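Local coordinates for YkuI protein (PDB 2BAS), which binds the second messenger cyclic di-GMP through its EAL domain and probably hydrolyses it as a cyclic-dinucleotide phosphodiesterase, at residues A[30-35]-A[82-87]; A[158-163]-A[189-194]; A[308-313]-A[322-327]. One frame throughout, in Å; residues are numbered along the deposited sequence.

Contact 1 (A[30-35]-A[82-87]); sequences DILTNI and EEYKLE
L32 packs on Y84 and I35 on E87, and no hydrogen bond runs between the two segments. The apolar pair is L32 with Y84. Both methyls of L32 lie against the root of the tyrosine: CD1 comes 3.6 Å from Y84 CD2 at an oblique angle to the ring, and CD2 of L32 reaches Y84 CB at 4.0 Å. The two side chains cross at about a right angle. L32 holds CG beside its backbone N and anti to the carbonyl carbon (chi1 -74°), which points the fork at the tyrosine; the side chain also touches V88, one helical turn on from Y84.

That helix, 82-100, belongs to the crossover between the parallel strands 53-64 and 108-112 of the EAL domain barrel, and the short N-terminal helix 28-33 lies against its first turns at the protein surface.

The second pair is mixed in character. I35 sends CD1 across the extended chain of E87, 3.5 Å from E87 CG, where it meets aliphatic carbon but also lies beside one carboxylate oxygen. I35 touches R91 as well, one turn further on.

Hydrogen bonding is confined to each side. N34 folds its amide back so that ND2 donates to D30 O at 2.9 Å, in the carbonyl plane and on a lone pair, with an N-H...O angle of 159°. On the other helix K85 points away from 30-35, and its NZ is bonded to the carbonyls of D77 and I80.

Contact 2 (A[158-163]-A[189-194]); sequences QLYHML and ALLSPD
L191 presses its side chain against the shallow hollow formed by Y160 and L163, residues one helical turn apart on helix 156-167. Both helices belong to successive strand-helix units of the EAL barrel: helix 156-167 follows strand 143-147 and leads to strand 172-178, after which comes helix 185-191. The contact is thus a seam between neighbouring helices of the barrel's outer layer.

The shape is set by the tyrosine ring, which stands as one wall of the hollow. L191 CB sits over one face, offset toward the rim, 4.1 Å from Y160 CE1. Further out, the branch of L191 divides: CD2 approaches Y160 CE2 at 4.2 Å, while CD1 turns to L163 CB at 4.3 Å. With CG anti to the backbone N (chi1 174°), the side chain runs along the ring from the CE1 side toward CE2. L190 supplies a second, smaller bump: its CD2 lies at the edge of the ring, near its plane, 4.2 Å from Y160 CD1. The ring is therefore met on a face by L191 and at an edge by L190 just before it.

Beneath this layer L163 reaches L145, I147 and I173, and L191 reaches V175, so the seam rests on strands 143-147 and 172-178. The polar end of Y160 is held by a hydrogen bond to E149 OE1. Helix 185-191 stops right after L191: S192 turns to positive phi, and its OG donates to A189 O at 2.9 Å, tilted 28° from the carbonyl plane.

Contact 3 (A[308-313]-A[322-327]); sequences TSLRKN and IKKLAE
L310 alone makes the contact from the side of 308-313, reaching across to K324 and L325. The walk starts two residues earlier at T308, whose OG1 turns back to H304 O on its own helix. L310 then points over to helix 318-328 with its two methyls parted. CD1 comes down on the backbone between the partners, 3.7 Å from L325 N, and meets the side chain of L325 at its CD1, 4.1 Å away. CD2 takes the other side, 4.0 Å from K324 CB, and runs on beside the aliphatic chain before the lysine bends off at its end. An alanine here would remove both methyls and is likely to open a gap over the backbone at K324 and L325.

R311 comes next and spans the connection by another route, with NH2 in a salt bridge to D318 and a cation-pi contact to F321. At K312 the chain leaves helical geometry, so the long connecting helix 271-311 ends here, beside helix 318-328. The contact is made by van der Waals touch alone, methyls against side-chain carbons and backbone, so it probably depends on close fit; directed bonds nearby include the R311-D318 salt bridge.

In the fold
The three contacts follow one another along the chain, with no nesting or crossing. Contact 1 closes first, bringing the N-terminal helix 28-33 back to helix 82-100 across 46 residues made mostly of the first strands of the barrel. Contact 2 closes a shorter loop containing strand 172-178 and joins two consecutive outer helices of the same EAL domain; its centre is about 30 Å from that of contact 1. The chain then completes the barrel and leaves along helix 271-311. Contact 3, about 58 Å from contact 2 between centres, closes a short connection of eight residues at the far end of that helix and ties it to helix 318-328, which packs against the antiparallel sheet of the C-terminal domain.

Contact 1 (A[30-35]-A[82-87])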
ATOM      1  N   ASP A  30      39.072  -0.395  24.500  1.00 63.39           N
ATOM      2  CA  ASP A  30      40.049  -0.232  23.423  1.00 63.27           C
ATOM      3  C   ASP A  30      39.635   0.916  22.491  1.00 63.13           C
ATOM      4  O   ASP A  30      40.487   1.652  21.995  1.00 63.75           O
ATOM      5  CB  ASP A  30      40.231  -1.539  22.634  1.00 63.43           C
ATOM      6  CG  ASP A  30      40.747  -2.697  23.498  1.00 63.69           C
ATOM      7  OD1 ASP A  30      41.411  -2.462  24.532  1.00 61.65           O
ATOM      8  OD2 ASP A  30      40.493  -3.863  23.127  1.00 66.39           O
ATOM      9  N   ILE A  31      38.328   1.068  22.273  1.00 61.63           N
ATOM     10  CA  ILE A  31      37.803   2.169  21.470  1.00 60.56           C
ATOM     11  C   ILE A  31      37.877   3.522  22.203  1.00 60.47           C
ATOM     12  O   ILE A  31      38.339   4.510  21.640  1.00 61.43           O
ATOM     13  CB  ILE A  31      36.355   1.885  20.958  1.00 61.19           C
ATOM     14  CG1 ILE A  31      36.342   0.646  20.053  1.00 60.17           C
ATOM     15  CG2 ILE A  31      35.796   3.096  20.197  1.00 58.21           C
ATOM     16  CD1 ILE A  31      34.968   0.062  19.782  1.00 59.15           C
ATOM     17  N   LEU A  32      37.448   3.558  23.456  1.00 60.04           N
ATOM     18  CA  LEU A  32      37.364   4.815  24.199  1.00 61.08           C
ATOM     19  C   LEU A  32      38.690   5.508  24.497  1.00 62.04           C
ATOM     20  O   LEU A  32      38.771   6.732  24.417  1.00 63.50           O
ATOM     21  CB  LEU A  32      36.558   4.634  25.491  1.00 60.54           C
ATOM     22  CG  LEU A  32      35.050   4.493  25.274  1.00 60.53           C
ATOM     23  CD1 LEU A  32      34.364   4.038  26.558  1.00 63.07           C
ATOM     24  CD2 LEU A  32      34.442   5.795  24.758  1.00 59.58           C
ATOM     25  N   THR A  33      39.721   4.747  24.853  1.00 61.63           N
ATOM     26  CA  THR A  33      41.015   5.363  25.111  1.00 61.61           C
ATOM     27  C   THR A  33      41.781   5.667  23.816  1.00 61.94           C
ATOM     28  O   THR A  33      42.693   6.496  23.811  1.00 62.48           O
ATOM     29  CB  THR A  33      41.867   4.574  26.131  1.00 61.60           C
ATOM     30  OG1 THR A  33      41.842   3.179  25.816  1.00 63.13           O
ATOM     31  CG2 THR A  33      41.325   4.774  27.544  1.00 62.04           C
ATOM     32  N   ASN A  34      41.398   5.017  22.719  1.00 60.90           N
ATOM     33  CA  ASN A  34      41.971   5.331  21.405  1.00 61.35           C
ATOM     34  C   ASN A  34      41.019   6.174  20.549  1.00 61.04           C
ATOM     35  O   ASN A  34      41.005   6.073  19.316  1.00 61.44           O
ATOM     36  CB  ASN A  34      42.379   4.055  20.661  1.00 61.30           C
ATOM     37  CG  ASN A  34      43.554   3.362  21.303  1.00 60.60           C
ATOM     38  OD1 ASN A  34      44.666   3.887  21.316  1.00 64.16           O
ATOM     39  ND2 ASN A  34      43.318   2.170  21.836  1.00 58.79           N
ATOM     40  N   ILE A  35      40.237   7.019  21.214  1.00 60.47           N
ATOM     41  CA  ILE A  35      39.234   7.841  20.543  1.00 59.94           C
ATOM     42  C   ILE A  35      39.794   8.642  19.362  1.00 61.43           C
ATOM     43  O   ILE A  35      39.048   9.022  18.465  1.00 63.12           O
ATOM     44  CB  ILE A  35      38.477   8.743  21.553  1.00 60.16           C
ATOM     45  CG1 ILE A  35      37.174   9.284  20.945  1.00 58.12           C
ATOM     46  CG2 ILE A  35      39.386   9.844  22.101  1.00 56.32           C
ATOM     47  CD1 ILE A  35      36.202   9.845  21.974  1.00 56.57           C
ATOM     48  N   GLU A  82      25.257   5.859  27.501  1.00 62.05           N
ATOM     49  CA  GLU A  82      25.097   6.764  26.368  1.00 63.53           C
ATOM     50  C   GLU A  82      26.166   7.833  26.325  1.00 62.71           C
ATOM     51  O   GLU A  82      26.593   8.221  25.242  1.00 62.58           O
ATOM     52  CB  GLU A  82      23.707   7.395  26.358  1.00 64.83           C
ATOM     53  CG  GLU A  82      22.563   6.382  26.434  1.00 70.08           C
ATOM     54  CD  GLU A  82      22.322   5.890  27.849  1.00 75.44           C
ATOM     55  OE1 GLU A  82      22.182   6.744  28.755  1.00 76.33           O
ATOM     56  OE2 GLU A  82      22.278   4.655  28.054  1.00 77.00           O
ATOM     57  N   GLU A  83      26.593   8.302  27.498  1.00 63.03           N
ATOM     58  CA  GLU A  83      27.703   9.250  27.614  1.00 63.38           C
ATOM     59  C   GLU A  83      28.758   8.913  26.575  1.00 61.76           C
ATOM     60  O   GLU A  83      29.166   9.755  25.779  1.00 62.14           O
ATOM     61  CB  GLU A  83      28.386   9.140  28.980  1.00 62.80           C
ATOM     62  CG  GLU A  83      27.500   9.216  30.206  1.00 66.29           C
ATOM     63  CD  GLU A  83      28.298   9.014  31.492  1.00 68.23           C
ATOM     64  OE1 GLU A  83      29.470   9.461  31.555  1.00 75.38           O
ATOM     65  OE2 GLU A  83      27.757   8.404  32.442  1.00 73.76           O
ATOM     66  N   TYR A  84      29.170   7.646  26.599  1.00 61.09           N
ATOM     67  CA  TYR A  84      30.282   7.141  25.808  1.00 59.38           C
ATOM     68  C   TYR A  84      29.972   6.909  24.337  1.00 58.62           C
ATOM     69  O   TYR A  84      30.847   7.095  23.492  1.00 58.43           O
ATOM     70  CB  TYR A  84      30.872   5.891  26.474  1.00 58.58           C
ATOM     71  CG  TYR A  84      31.445   6.188  27.846  1.00 57.14           C
ATOM     72  CD1 TYR A  84      30.767   5.821  29.009  1.00 58.16           C
ATOM     73  CD2 TYR A  84      32.656   6.866  27.980  1.00 58.38           C
ATOM     74  CE1 TYR A  84      31.299   6.100  30.277  1.00 56.19           C
ATOM     75  CE2 TYR A  84      33.193   7.153  29.232  1.00 59.07           C
ATOM     76  CZ  TYR A  84      32.511   6.769  30.372  1.00 56.36           C
ATOM     77  OH  TYR A  84      33.049   7.071  31.592  1.00 54.88           O
ATOM     78  N   LYS A  85      28.737   6.521  24.028  1.00 58.27           N
ATOM     79  CA  LYS A  85      28.331   6.352  22.637  1.00 58.25           C
ATOM     80  C   LYS A  85      28.292   7.716  21.949  1.00 58.69           C
ATOM     81  O   LYS A  85      28.756   7.863  20.809  1.00 58.02           O
ATOM     82  CB  LYS A  85      26.975   5.655  22.516  1.00 58.58           C
ATOM     83  CG  LYS A  85      26.963   4.184  22.910  1.00 59.63           C
ATOM     84  CD  LYS A  85      25.786   3.478  22.249  1.00 64.10           C
ATOM     85  CE  LYS A  85      25.650   2.025  22.687  1.00 64.54           C
ATOM     86  NZ  LYS A  85      24.574   1.833  23.691  1.00 67.65           N
ATOM     87  N   LEU A  86      27.755   8.709  22.655  1.00 58.92           N
ATOM     88  CA  LEU A  86      27.685  10.078  22.143  1.00 59.69           C
ATOM     89  C   LEU A  86      29.073  10.693  21.953  1.00 59.40           C
ATOM     90  O   LEU A  86      29.291  11.406  20.978  1.00 59.96           O
ATOM     91  CB  LEU A  86      26.799  10.975  23.027  1.00 59.36           C
ATOM     92  CG  LEU A  86      25.279  10.734  22.983  1.00 60.73           C
ATOM     93  CD1 LEU A  86      24.564  11.486  24.112  1.00 57.36           C
ATOM     94  CD2 LEU A  86      24.657  11.076  21.616  1.00 54.76           C
ATOM     95  N   GLU A  87      30.000  10.410  22.868  1.00 58.08           N
ATOM     96  CA  GLU A  87      31.385  10.879  22.727  1.00 59.33           C
ATOM     97  C   GLU A  87      32.050  10.406  21.423  1.00 58.43           C
ATOM     98  O   GLU A  87      32.745  11.172  20.749  1.00 58.56           O
ATOM     99  CB  GLU A  87      32.232  10.457  23.932  1.00 59.68           C
ATOM    100  CG  GLU A  87      33.633  11.082  23.972  1.00 59.08           C
ATOM    101  CD  GLU A  87      34.439  10.691  25.207  1.00 61.01           C
ATOM    102  OE1 GLU A  87      35.632  11.070  25.282  1.00 67.87           O
ATOM    103  OE2 GLU A  87      33.891  10.017  26.108  1.00 63.15           O
TER

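Contact 2 (A[158-163]-A[189-194])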
ATOM      1  N   GLN A 158       6.128  11.769  20.676  1.00 64.91           N
ATOM      2  CA  GLN A 158       7.130  12.680  21.208  1.00 64.57           C
ATOM      3  C   GLN A 158       8.290  12.798  20.207  1.00 64.40           C
ATOM      4  O   GLN A 158       8.813  13.890  19.974  1.00 64.17           O
ATOM      5  CB  GLN A 158       7.630  12.175  22.569  1.00 65.21           C
ATOM      6  CG  GLN A 158       8.446  13.170  23.397  1.00 65.90           C
ATOM      7  CD  GLN A 158       7.601  14.140  24.205  1.00 69.45           C
ATOM      8  OE1 GLN A 158       6.382  14.224  24.037  1.00 68.83           O
ATOM      9  NE2 GLN A 158       8.253  14.881  25.098  1.00 70.62           N
ATOM     10  N   LEU A 159       8.680  11.668  19.619  1.00 63.38           N
ATOM     11  CA  LEU A 159       9.727  11.637  18.608  1.00 63.69           C
ATOM     12  C   LEU A 159       9.307  12.405  17.360  1.00 64.68           C
ATOM     13  O   LEU A 159      10.092  13.170  16.799  1.00 65.44           O
ATOM     14  CB  LEU A 159      10.070  10.192  18.233  1.00 63.31           C
ATOM     15  CG  LEU A 159      11.137   9.951  17.155  1.00 63.46           C
ATOM     16  CD1 LEU A 159      12.510  10.445  17.598  1.00 64.32           C
ATOM     17  CD2 LEU A 159      11.211   8.485  16.801  1.00 64.53           C
ATOM     18  N   TYR A 160       8.061  12.194  16.942  1.00 65.34           N
ATOM     19  CA  TYR A 160       7.509  12.822  15.743  1.00 65.79           C
ATOM     20  C   TYR A 160       7.378  14.322  15.947  1.00 65.97           C
ATOM     21  O   TYR A 160       7.417  15.096  14.990  1.00 65.99           O
ATOM     22  CB  TYR A 160       6.153  12.190  15.400  1.00 65.63           C
ATOM     23  CG  TYR A 160       6.241  10.800  14.786  1.00 66.05           C
ATOM     24  CD1 TYR A 160       5.145  10.239  14.122  1.00 69.02           C
ATOM     25  CD2 TYR A 160       7.424  10.056  14.840  1.00 67.25           C
ATOM     26  CE1 TYR A 160       5.218   8.959  13.549  1.00 68.40           C
ATOM     27  CE2 TYR A 160       7.510   8.786  14.270  1.00 68.13           C
ATOM     28  CZ  TYR A 160       6.409   8.246  13.629  1.00 68.47           C
ATOM     29  OH  TYR A 160       6.506   6.997  13.072  1.00 67.18           O
ATOM     30  N   HIS A 161       7.230  14.711  17.211  1.00 66.62           N
ATOM     31  CA  HIS A 161       7.181  16.109  17.611  1.00 67.61           C
ATOM     32  C   HIS A 161       8.516  16.792  17.294  1.00 68.04           C
ATOM     33  O   HIS A 161       8.532  17.774  16.549  1.00 68.21           O
ATOM     34  CB  HIS A 161       6.800  16.222  19.095  1.00 67.85           C
ATOM     35  CG  HIS A 161       6.818  17.619  19.635  1.00 68.68           C
ATOM     36  ND1 HIS A 161       5.762  18.490  19.483  1.00 67.44           N
ATOM     37  CD2 HIS A 161       7.755  18.285  20.353  1.00 68.34           C
ATOM     38  CE1 HIS A 161       6.052  19.638  20.073  1.00 67.66           C
ATOM     39  NE2 HIS A 161       7.256  19.540  20.608  1.00 68.07           N
HETATM   40  N   MSE A 162       9.627  16.258  17.814  1.00 67.44           N
HETATM   41  CA  MSE A 162      10.939  16.851  17.530  1.00 69.71           C
HETATM   42  C   MSE A 162      11.373  16.663  16.086  1.00 66.84           C
HETATM   43  O   MSE A 162      12.183  17.441  15.580  1.00 66.78           O
HETATM   44  CB  MSE A 162      12.043  16.374  18.485  1.00 68.71           C
HETATM   45  CG  MSE A 162      12.446  14.931  18.330  1.00 72.70           C
HETATM   46 SE   MSE A 162      14.388  14.679  18.385  1.00 80.88          SE
HETATM   47  CE  MSE A 162      14.749  15.001  16.490  1.00 73.39           C
ATOM     48  N   LEU A 163      10.841  15.639  15.427  1.00 65.75           N
ATOM     49  CA  LEU A 163      11.135  15.426  14.018  1.00 64.43           C
ATOM     50  C   LEU A 163      10.427  16.467  13.163  1.00 64.74           C
ATOM     51  O   LEU A 163      10.995  16.965  12.192  1.00 65.57           O
ATOM     52  CB  LEU A 163      10.793  14.006  13.573  1.00 63.49           C
ATOM     53  CG  LEU A 163      11.842  12.956  13.963  1.00 62.33           C
ATOM     54  CD1 LEU A 163      11.361  11.562  13.624  1.00 62.22           C
ATOM     55  CD2 LEU A 163      13.197  13.222  13.316  1.00 57.13           C
ATOM     56  N   ALA A 189       2.591   7.821   6.906  1.00 64.50           N
ATOM     57  CA  ALA A 189       1.705   8.926   6.486  1.00 66.54           C
ATOM     58  C   ALA A 189       1.673  10.071   7.517  1.00 67.47           C
ATOM     59  O   ALA A 189       1.700  11.254   7.156  1.00 67.13           O
ATOM     60  CB  ALA A 189       0.276   8.417   6.296  1.00 66.28           C
ATOM     61  N   LEU A 190       1.615   9.706   8.786  1.00 68.56           N
ATOM     62  CA  LEU A 190       1.559  10.694   9.890  1.00 69.26           C
ATOM     63  C   LEU A 190       2.848  11.564   9.902  1.00 68.71           C
ATOM     64  O   LEU A 190       2.798  12.783  10.080  1.00 68.93           O
ATOM     65  CB  LEU A 190       1.406   9.956  11.237  1.00 68.86           C
ATOM     66  CG  LEU A 190       1.160  10.878  12.453  1.00 68.73           C
ATOM     67  CD1 LEU A 190      -0.074  11.782  12.310  1.00 61.23           C
ATOM     68  CD2 LEU A 190       0.939  10.093  13.752  1.00 70.02           C
ATOM     69  N   LEU A 191       3.985  10.922   9.704  1.00 68.38           N
ATOM     70  CA  LEU A 191       5.312  11.603   9.695  1.00 67.31           C
ATOM     71  C   LEU A 191       5.511  12.283   8.331  1.00 66.90           C
ATOM     72  O   LEU A 191       5.956  13.435   8.235  1.00 65.49           O
ATOM     73  CB  LEU A 191       6.383  10.526   9.972  1.00 67.50           C
ATOM     74  CG  LEU A 191       7.865  10.954   9.884  1.00 67.94           C
ATOM     75  CD1 LEU A 191       8.217  12.235  10.659  1.00 63.18           C
ATOM     76  CD2 LEU A 191       8.790   9.869  10.449  1.00 66.94           C
ATOM     77  N   SER A 192       5.168  11.558   7.302  1.00 66.95           N
ATOM     78  CA  SER A 192       5.291  12.051   5.932  1.00 66.61           C
ATOM     79  C   SER A 192       6.752  12.410   5.650  1.00 66.08           C
ATOM     80  O   SER A 192       7.084  13.570   5.362  1.00 65.84           O
ATOM     81  CB  SER A 192       4.418  13.298   5.746  1.00 66.80           C
ATOM     82  OG  SER A 192       3.113  12.922   5.326  1.00 69.35           O
ATOM     83  N   PRO A 193       7.631  11.396   5.751  1.00 65.13           N
ATOM     84  CA  PRO A 193       9.052  11.711   5.651  1.00 64.73           C
ATOM     85  C   PRO A 193       9.452  11.975   4.207  1.00 63.79           C
ATOM     86  O   PRO A 193       8.729  11.611   3.285  1.00 61.99           O
ATOM     87  CB  PRO A 193       9.736  10.449   6.193  1.00 65.95           C
ATOM     88  CG  PRO A 193       8.736   9.335   5.951  1.00 65.44           C
ATOM     89  CD  PRO A 193       7.374   9.950   5.911  1.00 63.71           C
ATOM     90  N   ASP A 194      10.599  12.619   4.028  1.00 63.75           N
ATOM     91  CA  ASP A 194      11.126  12.943   2.711  1.00 62.03           C
ATOM     92  C   ASP A 194      11.709  11.706   2.012  1.00 61.62           C
ATOM     93  O   ASP A 194      11.805  11.667   0.796  1.00 61.82           O
ATOM     94  CB  ASP A 194      12.187  14.034   2.861  1.00 61.66           C
ATOM     95  CG  ASP A 194      11.661  15.260   3.602  1.00 62.96           C
ATOM     96  OD1 ASP A 194      10.728  15.919   3.094  1.00 65.61           O
ATOM     97  OD2 ASP A 194      12.175  15.571   4.694  1.00 63.26           O
TER

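Contact 3 (A[308-313]-A[322-327])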
ATOM      1  N   THR A 308     -20.779 -11.709 -30.067  1.00 64.57           N
ATOM      2  CA  THR A 308     -21.527 -11.316 -31.268  1.00 66.93           C
ATOM      3  C   THR A 308     -22.102 -12.512 -32.038  1.00 65.93           C
ATOM      4  O   THR A 308     -23.220 -12.449 -32.539  1.00 64.55           O
ATOM      5  CB  THR A 308     -20.677 -10.445 -32.221  1.00 68.31           C
ATOM      6  OG1 THR A 308     -19.503 -11.171 -32.602  1.00 74.01           O
ATOM      7  CG2 THR A 308     -20.267  -9.126 -31.544  1.00 67.79           C
ATOM      8  N   SER A 309     -21.335 -13.596 -32.115  1.00 65.31           N
ATOM      9  CA  SER A 309     -21.787 -14.841 -32.737  1.00 63.44           C
ATOM     10  C   SER A 309     -22.927 -15.508 -31.950  1.00 62.28           C
ATOM     11  O   SER A 309     -23.958 -15.865 -32.526  1.00 62.84           O
ATOM     12  CB  SER A 309     -20.605 -15.793 -32.903  1.00 62.30           C
ATOM     13  OG  SER A 309     -21.037 -17.134 -32.977  1.00 67.01           O
ATOM     14  N   LEU A 310     -22.738 -15.672 -30.639  1.00 62.66           N
ATOM     15  CA  LEU A 310     -23.768 -16.246 -29.762  1.00 61.36           C
ATOM     16  C   LEU A 310     -25.010 -15.366 -29.627  1.00 62.18           C
ATOM     17  O   LEU A 310     -26.132 -15.877 -29.559  1.00 61.44           O
ATOM     18  CB  LEU A 310     -23.211 -16.571 -28.376  1.00 59.15           C
ATOM     19  CG  LEU A 310     -22.504 -17.914 -28.200  1.00 56.05           C
ATOM     20  CD1 LEU A 310     -21.790 -17.946 -26.872  1.00 52.95           C
ATOM     21  CD2 LEU A 310     -23.482 -19.067 -28.295  1.00 47.49           C
ATOM     22  N   ARG A 311     -24.809 -14.051 -29.611  1.00 63.06           N
ATOM     23  CA  ARG A 311     -25.924 -13.122 -29.457  1.00 64.96           C
ATOM     24  C   ARG A 311     -26.664 -12.822 -30.747  1.00 67.92           C
ATOM     25  O   ARG A 311     -27.862 -12.536 -30.713  1.00 68.91           O
ATOM     26  CB  ARG A 311     -25.477 -11.828 -28.789  1.00 64.32           C
ATOM     27  CG  ARG A 311     -25.250 -11.993 -27.308  1.00 62.90           C
ATOM     28  CD  ARG A 311     -25.757 -10.795 -26.569  1.00 63.70           C
ATOM     29  NE  ARG A 311     -26.440 -11.194 -25.343  1.00 61.24           N
ATOM     30  CZ  ARG A 311     -27.230 -10.395 -24.633  1.00 64.70           C
ATOM     31  NH1 ARG A 311     -27.437  -9.142 -25.020  1.00 61.10           N
ATOM     32  NH2 ARG A 311     -27.815 -10.848 -23.531  1.00 67.47           N
ATOM     33  N   LYS A 312     -25.962 -12.892 -31.877  1.00 70.57           N
ATOM     34  CA  LYS A 312     -26.564 -12.569 -33.170  1.00 72.29           C
ATOM     35  C   LYS A 312     -27.663 -13.553 -33.530  1.00 73.26           C
ATOM     36  O   LYS A 312     -27.472 -14.771 -33.449  1.00 74.03           O
ATOM     37  CB  LYS A 312     -25.515 -12.505 -34.288  1.00 72.05           C
ATOM     38  CG  LYS A 312     -26.031 -11.850 -35.565  1.00 74.68           C
ATOM     39  CD  LYS A 312     -24.914 -11.485 -36.536  1.00 73.57           C
ATOM     40  CE  LYS A 312     -25.461 -10.707 -37.739  1.00 71.01           C
ATOM     41  NZ  LYS A 312     -26.400 -11.514 -38.559  1.00 71.17           N
ATOM     42  N   ASN A 313     -28.812 -12.998 -33.916  1.00 74.16           N
ATOM     43  CA  ASN A 313     -29.994 -13.763 -34.309  1.00 74.92           C
ATOM     44  C   ASN A 313     -30.491 -14.759 -33.256  1.00 75.21           C
ATOM     45  O   ASN A 313     -31.158 -15.744 -33.593  1.00 75.41           O
ATOM     46  CB  ASN A 313     -29.766 -14.454 -35.664  1.00 75.58           C
ATOM     47  CG  ASN A 313     -29.749 -13.473 -36.835  1.00 76.79           C
ATOM     48  OD1 ASN A 313     -30.414 -12.435 -36.808  1.00 76.83           O
ATOM     49  ND2 ASN A 313     -28.995 -13.813 -37.877  1.00 76.93           N
ATOM     50  N   ILE A 322     -24.667 -16.689 -20.858  1.00 58.27           N
ATOM     51  CA  ILE A 322     -23.367 -16.903 -20.213  1.00 58.30           C
ATOM     52  C   ILE A 322     -23.026 -18.389 -20.056  1.00 60.03           C
ATOM     53  O   ILE A 322     -21.849 -18.766 -20.075  1.00 61.11           O
ATOM     54  CB  ILE A 322     -23.195 -16.128 -18.871  1.00 57.93           C
ATOM     55  CG1 ILE A 322     -24.231 -16.558 -17.817  1.00 58.77           C
ATOM     56  CG2 ILE A 322     -23.232 -14.613 -19.113  1.00 58.46           C
ATOM     57  CD1 ILE A 322     -24.000 -15.937 -16.434  1.00 56.30           C
ATOM     58  N   LYS A 323     -24.055 -19.224 -19.916  1.00 60.43           N
ATOM     59  CA  LYS A 323     -23.860 -20.664 -19.815  1.00 60.55           C
ATOM     60  C   LYS A 323     -23.263 -21.170 -21.117  1.00 59.80           C
ATOM     61  O   LYS A 323     -22.386 -22.042 -21.118  1.00 59.84           O
ATOM     62  CB  LYS A 323     -25.185 -21.380 -19.541  1.00 63.00           C
ATOM     63  CG  LYS A 323     -25.861 -21.017 -18.226  1.00 63.00           C
ATOM     64  CD  LYS A 323     -27.192 -21.721 -18.135  1.00 65.75           C
ATOM     65  CE  LYS A 323     -28.013 -21.200 -16.977  1.00 67.68           C
ATOM     66  NZ  LYS A 323     -29.405 -21.758 -17.040  1.00 70.59           N
ATOM     67  N   LYS A 324     -23.747 -20.604 -22.221  1.00 58.50           N
ATOM     68  CA  LYS A 324     -23.256 -20.933 -23.548  1.00 57.63           C
ATOM     69  C   LYS A 324     -21.887 -20.297 -23.767  1.00 57.03           C
ATOM     70  O   LYS A 324     -20.998 -20.925 -24.324  1.00 56.57           O
ATOM     71  CB  LYS A 324     -24.240 -20.478 -24.627  1.00 57.36           C
ATOM     72  CG  LYS A 324     -25.593 -21.192 -24.627  1.00 58.18           C
ATOM     73  CD  LYS A 324     -26.421 -20.749 -25.838  1.00 59.78           C
ATOM     74  CE  LYS A 324     -27.863 -21.271 -25.821  1.00 65.43           C
ATOM     75  NZ  LYS A 324     -28.725 -20.566 -24.827  1.00 68.70           N
ATOM     76  N   LEU A 325     -21.706 -19.054 -23.327  1.00 57.29           N
ATOM     77  CA  LEU A 325     -20.385 -18.437 -23.442  1.00 56.81           C
ATOM     78  C   LEU A 325     -19.328 -19.272 -22.700  1.00 57.11           C
ATOM     79  O   LEU A 325     -18.258 -19.549 -23.250  1.00 56.86           O
ATOM     80  CB  LEU A 325     -20.391 -16.984 -22.959  1.00 55.56           C
ATOM     81  CG  LEU A 325     -19.095 -16.196 -23.217  1.00 55.05           C
ATOM     82  CD1 LEU A 325     -18.796 -16.074 -24.715  1.00 49.03           C
ATOM     83  CD2 LEU A 325     -19.133 -14.814 -22.555  1.00 54.14           C
ATOM     84  N   ALA A 326     -19.662 -19.693 -21.479  1.00 56.88           N
ATOM     85  CA  ALA A 326     -18.766 -20.490 -20.638  1.00 59.62           C
ATOM     86  C   ALA A 326     -18.212 -21.691 -21.375  1.00 60.52           C
ATOM     87  O   ALA A 326     -17.011 -21.949 -21.324  1.00 61.74           O
ATOM     88  CB  ALA A 326     -19.470 -20.947 -19.364  1.00 59.48           C
ATOM     89  N   GLU A 327     -19.096 -22.419 -22.049  1.00 60.67           N
ATOM     90  CA  GLU A 327     -18.717 -23.594 -22.818  1.00 61.94           C
ATOM     91  C   GLU A 327     -17.851 -23.255 -24.024  1.00 62.15           C
ATOM     92  O   GLU A 327     -16.926 -23.996 -24.353  1.00 63.46           O
ATOM     93  CB  GLU A 327     -19.959 -24.389 -23.241  1.00 62.59           C
ATOM     94  CG  GLU A 327     -20.684 -25.084 -22.077  1.00 66.91           C
ATOM     95  CD  GLU A 327     -19.900 -26.259 -21.467  1.00 74.35           C
ATOM     96  OE1 GLU A 327     -18.690 -26.441 -21.762  1.00 75.39           O
ATOM     97  OE2 GLU A 327     -20.505 -27.010 -20.675  1.00 76.52           O
TER